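Local coordinates for hypothetical protein PH1789 (Pyrococcus horikoshii, PDB 1WR2) that is of unknown function but contains an ATP-grasp domain, in which helices pack against antiparallel sheets, at residues E183-M193 with V216-I227; M1-V12 with E24-Y32. All coordinates share one frame; numbering follows the deposited sequence.

How the interactions relate
Both interactions are partly buried and involve the same six-stranded antiparallel sheet. Interaction 1 includes two of its strands, 208-218 and 225-234, with the turn that joins them, and sets the start of helix 187-203 against them. Interaction 2 pairs helix 3-14 with helix 22-30, and both helices lie against strand 225-234. The chemistry differs. Interaction 1 is polar at the turn, where backbone bonds and one buried aspartate do the work, and becomes apolar toward Met193. Interaction 2 is mostly apolar, with the Arg7 network at its margin and the buried Glu24 carboxylate beside Val12. Their centres lie about 24 Å apart, yet they touch where Ile227 CD1 packs 4.2 Å from Leu29 CD1.

Interaction 1: residues E183-M193 with V216-I227; sequences EPADIDAIVDM and VFVYNKGEGAVI
Ala185 and Asn220 form a single beta bridge, and helix 187-193 then runs over strands 216-218 and 225-227, its axis 9.7 and 9.3 Å from theirs. Two backbone bonds flank the bridge: Asp186 N gives to Tyr219 O at 2.7 Å, and Lys221 N gives to Pro184 O at 3.1 Å. The buried side chain of Asp186 carries the polar part. Its CG stands anti to the backbone N (chi1 -168°), which turns OD2 toward Gly222-Gly224 while OD1 stays on Ala189 N. OD1 accepts from Ala189 N at 2.8 Å and caps the helix. OD2 takes Gly224 N at 2.9 Å, with the donor well above the carboxylate plane. A water also donates to OD1. Ala189 CB rests on Gly224 CA. Ile190 crosses Val218 at about a right angle. Met193, bent at chi3 (-80°), sets CE against both Val216 CG1 (3.6 Å) and Ala225 CB (3.5 Å), the latter a tight fit. Ile124 of the neighbouring strand 120-129 also touches Met193. The motif is an N-cap aspartate that also binds the turn of a beta hairpin, tying helix 187-203 to one face of the ATP-grasp sheet the hairpin belongs to.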
loop_
_atom_site.group_PDB
_atom_site.type_symbol
_atom_site.label_atom_id
_atom_site.label_comp_id
_atom_site.label_asym_id
_atom_site.label_seq_id
_atom_site.Cartn_x
_atom_site.Cartn_y
_atom_site.Cartn_z
ATOM N N GLU A 183 -11.106 -21.079 9.674
ATOM C CA GLU A 183 -9.772 -20.800 10.189
ATOM C C GLU A 183 -9.602 -19.316 10.470
ATOM O O GLU A 183 -9.922 -18.473 9.635
ATOM C CB GLU A 183 -8.710 -21.254 9.188
ATOM C CG GLU A 183 -8.578 -22.761 9.064
ATOM C CD GLU A 183 -7.656 -23.169 7.929
ATOM O OE1 GLU A 183 -6.498 -22.696 7.899
ATOM O OE2 GLU A 183 -8.091 -23.962 7.065
ATOM N N PRO A 184 -9.096 -18.977 11.661
ATOM C CA PRO A 184 -8.889 -17.579 12.037
ATOM C C PRO A 184 -7.724 -16.952 11.291
ATOM O O PRO A 184 -6.733 -17.618 10.991
ATOM C CB PRO A 184 -8.630 -17.667 13.534
ATOM C CG PRO A 184 -7.897 -18.960 13.654
ATOM C CD PRO A 184 -8.702 -19.878 12.759
ATOM N N ALA A 185 -7.855 -15.667 10.989
ATOM C CA ALA A 185 -6.808 -14.942 10.290
ATOM C C ALA A 185 -5.637 -14.781 11.250
ATOM O O ALA A 185 -5.762 -15.052 12.444
ATOM C CB ALA A 185 -7.327 -13.582 9.848
ATOM N N ASP A 186 -4.499 -14.342 10.729
ATOM C CA ASP A 186 -3.325 -14.151 11.565
ATOM C C ASP A 186 -3.422 -12.812 12.290
ATOM O O ASP A 186 -2.870 -11.811 11.835
ATOM C CB ASP A 186 -2.055 -14.190 10.712
ATOM C CG ASP A 186 -0.795 -14.291 11.552
ATOM O OD1 ASP A 186 -0.719 -13.615 12.599
ATOM O OD2 ASP A 186 0.126 -15.039 11.161
ATOM N N ILE A 187 -4.117 -12.802 13.423
ATOM C CA ILE A 187 -4.302 -11.590 14.217
ATOM C C ILE A 187 -2.994 -10.952 14.655
ATOM O O ILE A 187 -2.828 -9.736 14.562
ATOM C CB ILE A 187 -5.127 -11.878 15.485
ATOM C CG1 ILE A 187 -6.453 -12.544 15.104
ATOM C CG2 ILE A 187 -5.371 -10.586 16.252
ATOM C CD1 ILE A 187 -7.297 -11.734 14.165
ATOM N N ASP A 188 -2.076 -11.773 15.153
ATOM C CA ASP A 188 -0.776 -11.285 15.612
ATOM C C ASP A 188 -0.049 -10.524 14.508
ATOM O O ASP A 188 0.675 -9.556 14.766
ATOM C CB ASP A 188 0.080 -12.462 16.084
ATOM C CG ASP A 188 -0.459 -13.099 17.351
ATOM O OD1 ASP A 188 -1.654 -13.465 17.381
ATOM O OD2 ASP A 188 0.316 -13.237 18.318
ATOM N N ALA A 189 -0.238 -10.974 13.274
ATOM C CA ALA A 189 0.384 -10.324 12.134
ATOM C C ALA A 189 -0.244 -8.939 11.980
ATOM O O ALA A 189 0.438 -7.957 11.696
ATOM C CB ALA A 189 0.163 -11.153 10.875
ATOM N N ILE A 190 -1.552 -8.858 12.179
ATOM C CA ILE A 190 -2.219 -7.568 12.067
ATOM C C ILE A 190 -1.722 -6.655 13.174
ATOM O O ILE A 190 -1.435 -5.486 12.941
ATOM C CB ILE A 190 -3.735 -7.703 12.178
ATOM C CG1 ILE A 190 -4.246 -8.658 11.099
ATOM C CG2 ILE A 190 -4.378 -6.330 12.026
ATOM C CD1 ILE A 190 -5.718 -8.954 11.182
ATOM N N VAL A 191 -1.622 -7.193 14.384
ATOM C CA VAL A 191 -1.151 -6.410 15.517
ATOM C C VAL A 191 0.238 -5.846 15.240
ATOM O O VAL A 191 0.533 -4.698 15.572
ATOM C CB VAL A 191 -1.098 -7.273 16.796
ATOM C CG1 VAL A 191 -0.375 -6.528 17.899
ATOM C CG2 VAL A 191 -2.508 -7.634 17.232
ATOM N N ASP A 192 1.093 -6.659 14.629
ATOM C CA ASP A 192 2.445 -6.223 14.313
ATOM C C ASP A 192 2.427 -5.078 13.290
ATOM O O ASP A 192 3.193 -4.118 13.415
ATOM C CB ASP A 192 3.273 -7.399 13.784
ATOM C CG ASP A 192 4.746 -7.050 13.619
ATOM O OD1 ASP A 192 5.383 -6.648 14.620
ATOM O OD2 ASP A 192 5.264 -7.177 12.491
ATOM N N MET A 193 1.550 -5.166 12.291
ATOM C CA MET A 193 1.467 -4.102 11.290
ATOM C C MET A 193 1.005 -2.793 11.904
ATOM O O MET A 193 1.558 -1.736 11.620
ATOM C CB MET A 193 0.520 -4.477 10.163
ATOM C CG MET A 193 1.160 -5.319 9.085
ATOM S SD MET A 193 0.069 -5.463 7.661
ATOM C CE MET A 193 -1.039 -6.751 8.250
ATOM N N VAL A 216 -4.412 -4.859 1.983
ATOM C CA VAL A 216 -3.484 -5.678 2.753
ATOM C C VAL A 216 -4.165 -7.042 2.808
ATOM O O VAL A 216 -5.361 -7.118 3.083
ATOM C CB VAL A 216 -3.320 -5.187 4.207
ATOM C CG1 VAL A 216 -2.536 -6.227 5.012
ATOM C CG2 VAL A 216 -2.606 -3.847 4.242
ATOM N N PHE A 217 -3.429 -8.111 2.526
ATOM C CA PHE A 217 -4.024 -9.439 2.591
ATOM C C PHE A 217 -3.528 -10.099 3.869
ATOM O O PHE A 217 -2.326 -10.087 4.152
ATOM C CB PHE A 217 -3.613 -10.315 1.392
ATOM C CG PHE A 217 -4.188 -9.877 0.067
ATOM C CD1 PHE A 217 -5.391 -9.186 -0.003
ATOM C CD2 PHE A 217 -3.540 -10.203 -1.120
ATOM C CE1 PHE A 217 -5.941 -8.830 -1.230
ATOM C CE2 PHE A 217 -4.083 -9.852 -2.349
ATOM C CZ PHE A 217 -5.285 -9.164 -2.404
ATOM N N VAL A 218 -4.447 -10.664 4.642
ATOM C CA VAL A 218 -4.076 -11.343 5.877
ATOM C C VAL A 218 -4.363 -12.831 5.742
ATOM O O VAL A 218 -5.493 -13.241 5.482
ATOM C CB VAL A 218 -4.841 -10.783 7.096
ATOM C CG1 VAL A 218 -4.400 -11.508 8.362
ATOM C CG2 VAL A 218 -4.572 -9.291 7.238
ATOM N N TYR A 219 -3.323 -13.636 5.913
ATOM C CA TYR A 219 -3.450 -15.078 5.793
ATOM C C TYR A 219 -3.793 -15.726 7.126
ATOM O O TYR A 219 -3.879 -15.051 8.152
ATOM C CB TYR A 219 -2.156 -15.654 5.221
ATOM C CG TYR A 219 -1.772 -15.022 3.899
ATOM C CD1 TYR A 219 -2.638 -15.073 2.806
ATOM C CD2 TYR A 219 -0.551 -14.364 3.743
ATOM C CE1 TYR A 219 -2.296 -14.486 1.591
ATOM C CE2 TYR A 219 -0.200 -13.771 2.531
ATOM C CZ TYR A 219 -1.073 -13.839 1.464
ATOM O OH TYR A 219 -0.721 -13.281 0.261
ATOM N N ASN A 220 -3.988 -17.039 7.112
ATOM C CA ASN A 220 -4.353 -17.752 8.326
ATOM C C ASN A 220 -3.291 -17.688 9.410
ATOM O O ASN A 220 -2.167 -17.251 9.175
ATOM C CB ASN A 220 -4.701 -19.201 7.994
ATOM C CG ASN A 220 -5.744 -19.302 6.898
ATOM O OD1 ASN A 220 -6.739 -18.574 6.903
ATOM N ND2 ASN A 220 -5.523 -20.207 5.954
ATOM N N LYS A 221 -3.668 -18.124 10.605
ATOM C CA LYS A 221 -2.783 -18.099 11.762
ATOM C C LYS A 221 -1.372 -18.595 11.474
ATOM O O LYS A 221 -1.180 -19.620 10.818
ATOM C CB LYS A 221 -3.402 -18.922 12.898
ATOM C CG LYS A 221 -2.807 -18.650 14.276
ATOM C CD LYS A 221 -3.620 -19.354 15.358
ATOM C CE LYS A 221 -3.132 -19.010 16.759
ATOM N NZ LYS A 221 -1.738 -19.470 17.008
ATOM N N GLY A 222 -0.389 -17.845 11.962
ATOM C CA GLY A 222 1.001 -18.221 11.782
ATOM C C GLY A 222 1.642 -18.016 10.419
ATOM O O GLY A 222 2.808 -18.367 10.238
ATOM N N GLU A 223 0.914 -17.456 9.457
ATOM C CA GLU A 223 1.505 -17.243 8.140
ATOM C C GLU A 223 1.503 -15.790 7.663
ATOM O O GLU A 223 1.485 -15.513 6.462
ATOM C CB GLU A 223 0.838 -18.158 7.112
ATOM C CG GLU A 223 -0.651 -18.003 6.988
ATOM C CD GLU A 223 -1.295 -19.211 6.338
ATOM O OE1 GLU A 223 -2.491 -19.135 5.989
ATOM O OE2 GLU A 223 -0.607 -20.241 6.184
ATOM N N GLY A 224 1.528 -14.875 8.629
ATOM C CA GLY A 224 1.585 -13.449 8.354
ATOM C C GLY A 224 0.586 -12.777 7.428
ATOM O O GLY A 224 -0.545 -13.230 7.245
ATOM N N ALA A 225 1.025 -11.661 6.851
ATOM C CA ALA A 225 0.204 -10.875 5.939
ATOM C C ALA A 225 1.093 -10.181 4.914
ATOM O O ALA A 225 2.321 -10.237 5.009
ATOM C CB ALA A 225 -0.588 -9.843 6.723
ATOM N N VAL A 226 0.471 -9.517 3.944
ATOM C CA VAL A 226 1.218 -8.819 2.908
ATOM C C VAL A 226 0.497 -7.548 2.448
ATOM O O VAL A 226 -0.720 -7.537 2.272
ATOM C CB VAL A 226 1.466 -9.752 1.694
ATOM C CG1 VAL A 226 0.159 -10.065 0.987
ATOM C CG2 VAL A 226 2.463 -9.121 0.748
ATOM N N ILE A 227 1.262 -6.475 2.277
ATOM C CA ILE A 227 0.729 -5.188 1.831
ATOM C C ILE A 227 0.714 -5.163 0.304
ATOM O O ILE A 227 1.751 -5.326 -0.334
ATOM C CB ILE A 227 1.603 -4.039 2.352
ATOM C CG1 ILE A 227 1.571 -4.027 3.883
ATOM C CG2 ILE A 227 1.135 -2.718 1.776
ATOM C CD1 ILE A 227 2.642 -3.148 4.513
HETATM O O HOH W 1 -0.295 -15.496 14.323
#

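Interaction 2: residues M1-V12 with E24-Y32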
loop_
_atom_site.group_PDB
_atom_site.type_symbol
_atom_site.label_atom_id
_atom_site.label_comp_id
_atom_site.label_asym_id
_atom_site.label_seq_id
_atom_site.Cartn_x
_atom_site.Cartn_y
_atom_site.Cartn_z
ATOM N N MET A 1 13.865 8.264 13.827
ATOM C CA MET A 1 13.402 8.325 12.411
ATOM C C MET A 1 14.345 7.552 11.494
ATOM O O MET A 1 15.460 8.003 11.232
ATOM C CB MET A 1 13.330 9.784 11.944
ATOM C CG MET A 1 12.295 10.628 12.672
ATOM S SD MET A 1 12.198 12.339 12.069
ATOM C CE MET A 1 12.181 13.246 13.619
ATOM N N LYS A 2 13.906 6.388 11.014
ATOM C CA LYS A 2 14.731 5.586 10.115
ATOM C C LYS A 2 15.176 6.483 8.961
ATOM O O LYS A 2 14.351 7.023 8.223
ATOM C CB LYS A 2 13.938 4.392 9.581
ATOM C CG LYS A 2 14.673 3.599 8.513
ATOM C CD LYS A 2 15.923 2.935 9.070
ATOM C CE LYS A 2 16.820 2.435 7.947
ATOM N NZ LYS A 2 16.102 1.523 7.013
ATOM N N GLU A 3 16.486 6.640 8.815
ATOM C CA GLU A 3 17.046 7.495 7.778
ATOM C C GLU A 3 16.545 7.219 6.364
ATOM O O GLU A 3 16.218 8.150 5.632
ATOM C CB GLU A 3 18.577 7.422 7.807
ATOM C CG GLU A 3 19.250 8.441 6.895
ATOM C CD GLU A 3 18.686 9.845 7.076
ATOM O OE1 GLU A 3 18.687 10.348 8.225
ATOM O OE2 GLU A 3 18.242 10.446 6.072
ATOM N N GLU A 4 16.486 5.949 5.976
ATOM C CA GLU A 4 16.026 5.596 4.634
ATOM C C GLU A 4 14.659 6.204 4.321
ATOM O O GLU A 4 14.417 6.667 3.207
ATOM C CB GLU A 4 15.972 4.073 4.480
ATOM C CG GLU A 4 15.455 3.581 3.124
ATOM C CD GLU A 4 16.153 4.232 1.935
ATOM O OE1 GLU A 4 17.388 4.428 1.989
ATOM O OE2 GLU A 4 15.466 4.535 0.934
ATOM N N ALA A 5 13.773 6.209 5.312
ATOM C CA ALA A 5 12.435 6.763 5.132
ATOM C C ALA A 5 12.509 8.268 4.924
ATOM O O ALA A 5 11.891 8.805 4.009
ATOM C CB ALA A 5 11.562 6.442 6.352
ATOM N N VAL A 6 13.271 8.944 5.779
ATOM C CA VAL A 6 13.427 10.392 5.690
ATOM C C VAL A 6 14.078 10.770 4.363
ATOM O O VAL A 6 13.833 11.847 3.819
ATOM C CB VAL A 6 14.307 10.935 6.850
ATOM C CG1 VAL A 6 14.528 12.433 6.683
ATOM C CG2 VAL A 6 13.640 10.651 8.187
ATOM N N ARG A 7 14.903 9.868 3.847
ATOM C CA ARG A 7 15.607 10.095 2.591
ATOM C C ARG A 7 14.619 10.102 1.428
ATOM O O ARG A 7 14.563 11.055 0.648
ATOM C CB ARG A 7 16.646 8.995 2.374
ATOM C CG ARG A 7 17.796 9.386 1.455
ATOM C CD ARG A 7 18.227 8.203 0.608
ATOM N NE ARG A 7 17.291 7.991 -0.493
ATOM C CZ ARG A 7 17.203 6.869 -1.200
ATOM N NH1 ARG A 7 17.993 5.843 -0.918
ATOM N NH2 ARG A 7 16.330 6.778 -2.194
ATOM N N VAL A 8 13.836 9.033 1.320
ATOM C CA VAL A 8 12.850 8.922 0.256
ATOM C C VAL A 8 11.854 10.073 0.363
ATOM O O VAL A 8 11.474 10.670 -0.645
ATOM C CB VAL A 8 12.101 7.572 0.333
ATOM C CG1 VAL A 8 11.194 7.405 -0.874
ATOM C CG2 VAL A 8 13.104 6.429 0.403
ATOM N N ILE A 9 11.439 10.391 1.586
ATOM C CA ILE A 9 10.496 11.484 1.804
ATOM C C ILE A 9 11.083 12.822 1.346
ATOM O O ILE A 9 10.470 13.542 0.553
ATOM C CB ILE A 9 10.095 11.585 3.293
ATOM C CG1 ILE A 9 9.210 10.393 3.672
ATOM C CG2 ILE A 9 9.364 12.887 3.549
ATOM C CD1 ILE A 9 8.829 10.342 5.137
ATOM N N GLU A 10 12.270 13.155 1.845
ATOM C CA GLU A 10 12.926 14.406 1.470
ATOM C C GLU A 10 13.029 14.530 -0.048
ATOM O O GLU A 10 12.687 15.565 -0.628
ATOM C CB GLU A 10 14.333 14.480 2.077
ATOM C CG GLU A 10 14.384 14.836 3.558
ATOM C CD GLU A 10 13.703 16.163 3.871
ATOM O OE1 GLU A 10 13.772 17.088 3.032
ATOM O OE2 GLU A 10 13.110 16.287 4.964
ATOM N N GLU A 11 13.501 13.461 -0.680
ATOM C CA GLU A 11 13.668 13.419 -2.129
ATOM C C GLU A 11 12.396 13.842 -2.859
ATOM O O GLU A 11 12.442 14.632 -3.805
ATOM C CB GLU A 11 14.076 12.005 -2.552
ATOM C CG GLU A 11 14.439 11.855 -4.025
ATOM C CD GLU A 11 15.075 10.505 -4.336
ATOM O OE1 GLU A 11 15.393 10.254 -5.520
ATOM O OE2 GLU A 11 15.260 9.697 -3.398
ATOM N N VAL A 12 11.261 13.317 -2.410
ATOM C CA VAL A 12 9.978 13.638 -3.015
ATOM C C VAL A 12 9.632 15.108 -2.810
ATOM O O VAL A 12 9.223 15.798 -3.747
ATOM C CB VAL A 12 8.851 12.765 -2.410
ATOM C CG1 VAL A 12 7.504 13.194 -2.954
ATOM C CG2 VAL A 12 9.109 11.298 -2.733
ATOM N N GLU A 24 7.365 4.607 -3.958
ATOM C CA GLU A 24 8.017 5.489 -2.977
ATOM C C GLU A 24 7.423 5.257 -1.595
ATOM O O GLU A 24 8.137 5.244 -0.596
ATOM C CB GLU A 24 7.829 6.963 -3.349
ATOM C CG GLU A 24 8.399 7.332 -4.699
ATOM C CD GLU A 24 7.988 8.724 -5.139
ATOM O OE1 GLU A 24 6.822 9.099 -4.895
ATOM O OE2 GLU A 24 8.824 9.429 -5.737
ATOM N N ALA A 25 6.103 5.103 -1.544
ATOM C CA ALA A 25 5.411 4.846 -0.283
ATOM C C ALA A 25 5.940 3.540 0.309
ATOM O O ALA A 25 6.311 3.480 1.484
ATOM C CB ALA A 25 3.906 4.741 -0.525
ATOM N N LYS A 26 5.987 2.496 -0.512
ATOM C CA LYS A 26 6.458 1.196 -0.049
ATOM C C LYS A 26 7.895 1.192 0.460
ATOM O O LYS A 26 8.246 0.389 1.325
ATOM C CB LYS A 26 6.259 0.152 -1.140
ATOM C CG LYS A 26 4.795 -0.218 -1.306
ATOM C CD LYS A 26 4.596 -1.149 -2.477
ATOM C CE LYS A 26 3.161 -1.633 -2.565
ATOM N NZ LYS A 26 2.995 -2.499 -3.775
ATOM N N GLN A 27 8.724 2.081 -0.071
ATOM C CA GLN A 27 10.096 2.193 0.399
ATOM C C GLN A 27 10.027 2.670 1.850
ATOM O O GLN A 27 10.785 2.215 2.700
ATOM C CB GLN A 27 10.871 3.205 -0.445
ATOM C CG GLN A 27 11.353 2.663 -1.787
ATOM C CD GLN A 27 11.968 3.745 -2.657
ATOM O OE1 GLN A 27 11.260 4.501 -3.327
ATOM N NE2 GLN A 27 13.292 3.840 -2.634
ATOM N N VAL A 28 9.113 3.596 2.130
ATOM C CA VAL A 28 8.958 4.094 3.492
ATOM C C VAL A 28 8.493 2.943 4.385
ATOM O O VAL A 28 9.003 2.747 5.491
ATOM C CB VAL A 28 7.922 5.231 3.557
ATOM C CG1 VAL A 28 7.683 5.636 5.006
ATOM C CG2 VAL A 28 8.411 6.423 2.750
ATOM N N LEU A 29 7.535 2.171 3.887
ATOM C CA LEU A 29 7.000 1.049 4.635
ATOM C C LEU A 29 8.068 0.000 4.934
ATOM O O LEU A 29 8.196 -0.446 6.075
ATOM C CB LEU A 29 5.824 0.422 3.880
ATOM C CG LEU A 29 4.654 1.374 3.567
ATOM C CD1 LEU A 29 3.514 0.589 2.927
ATOM C CD2 LEU A 29 4.161 2.040 4.836
ATOM N N LYS A 30 8.841 -0.385 3.922
ATOM C CA LYS A 30 9.892 -1.376 4.119
ATOM C C LYS A 30 10.936 -0.918 5.138
ATOM O O LYS A 30 11.453 -1.726 5.911
ATOM C CB LYS A 30 10.584 -1.702 2.788
ATOM C CG LYS A 30 9.733 -2.535 1.839
ATOM C CD LYS A 30 10.507 -2.976 0.599
ATOM C CE LYS A 30 10.898 -1.799 -0.271
ATOM N NZ LYS A 30 11.567 -2.261 -1.517
ATOM N N ALA A 31 11.239 0.377 5.137
ATOM C CA ALA A 31 12.224 0.939 6.051
ATOM C C ALA A 31 11.832 0.687 7.502
ATOM O O ALA A 31 12.665 0.795 8.407
ATOM C CB ALA A 31 12.372 2.437 5.801
ATOM N N TYR A 32 10.558 0.354 7.719
ATOM C CA TYR A 32 10.057 0.078 9.058
ATOM C C TYR A 32 9.694 -1.395 9.236
ATOM O O TYR A 32 8.981 -1.773 10.166
ATOM C CB TYR A 32 8.864 0.991 9.367
ATOM C CG TYR A 32 9.288 2.356 9.868
ATOM C CD1 TYR A 32 9.383 2.617 11.233
ATOM C CD2 TYR A 32 9.651 3.368 8.980
ATOM C CE1 TYR A 32 9.833 3.854 11.701
ATOM C CE2 TYR A 32 10.102 4.605 9.438
ATOM C CZ TYR A 32 10.189 4.837 10.803
ATOM O OH TYR A 32 10.626 6.054 11.266
#
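Ala5 and Val28 mark the closest backbone approach of two antiparallel helices, with CA atoms 4.7 Å apart. Segments 3-12 and 24-30 pack as an antiparallel helix pair, with strand 19-20 in the connection between them. They cross at -164° with their axes 8.5 Å apart. The small side chain of Ala5 is consistent with so close an approach. Its CB meets Val28 CG1 and Ala31 CB, and also lies at the edge of the Tyr32 ring, near the ring plane. Ile9 continues the apolar seam. Its CG1 crosses Val28 CG2 at about a right angle, and Ile9 and Val28 go on to Leu234 and Ile232 of strand 225-234.

Val8 stands across the Gln27 side chain, also at about a right angle. Its CG1 lies 3.8 Å from Glu24 O, while CG2 touches Gln27 CB. At the far end Val12 CG2 reaches the Glu24 carboxylate, 3.5 Å from OE2. Arg17 forms a salt bridge to OE2, and Val21 N bonds to OE1. The methyl group therefore packs against an acid that already has its polar partners.

Along the margin Arg7 pairs with Glu4 and Glu11 of its own helix. NH1 and Glu4 OE1 pair by charge only, the oxygen lying well out of the guanidinium plane. Glu4 OE2 lies above one face, offset toward the rim. The bond from Arg7 NH2 to Glu11 OE2 is weak.

Lys2 closes the other end. Its chi1 (173°) brings CG to Ala31, 3.5 Å from Ala31 O and 3.7 Å from Ala31 CB. Lys2 CB stays beside Tyr32 CE2. Tyr32 OH has its main partner in Asp203 of helix 187-203. The same oxygen accepts a weak bond from Lys2 N at 3.3 Å.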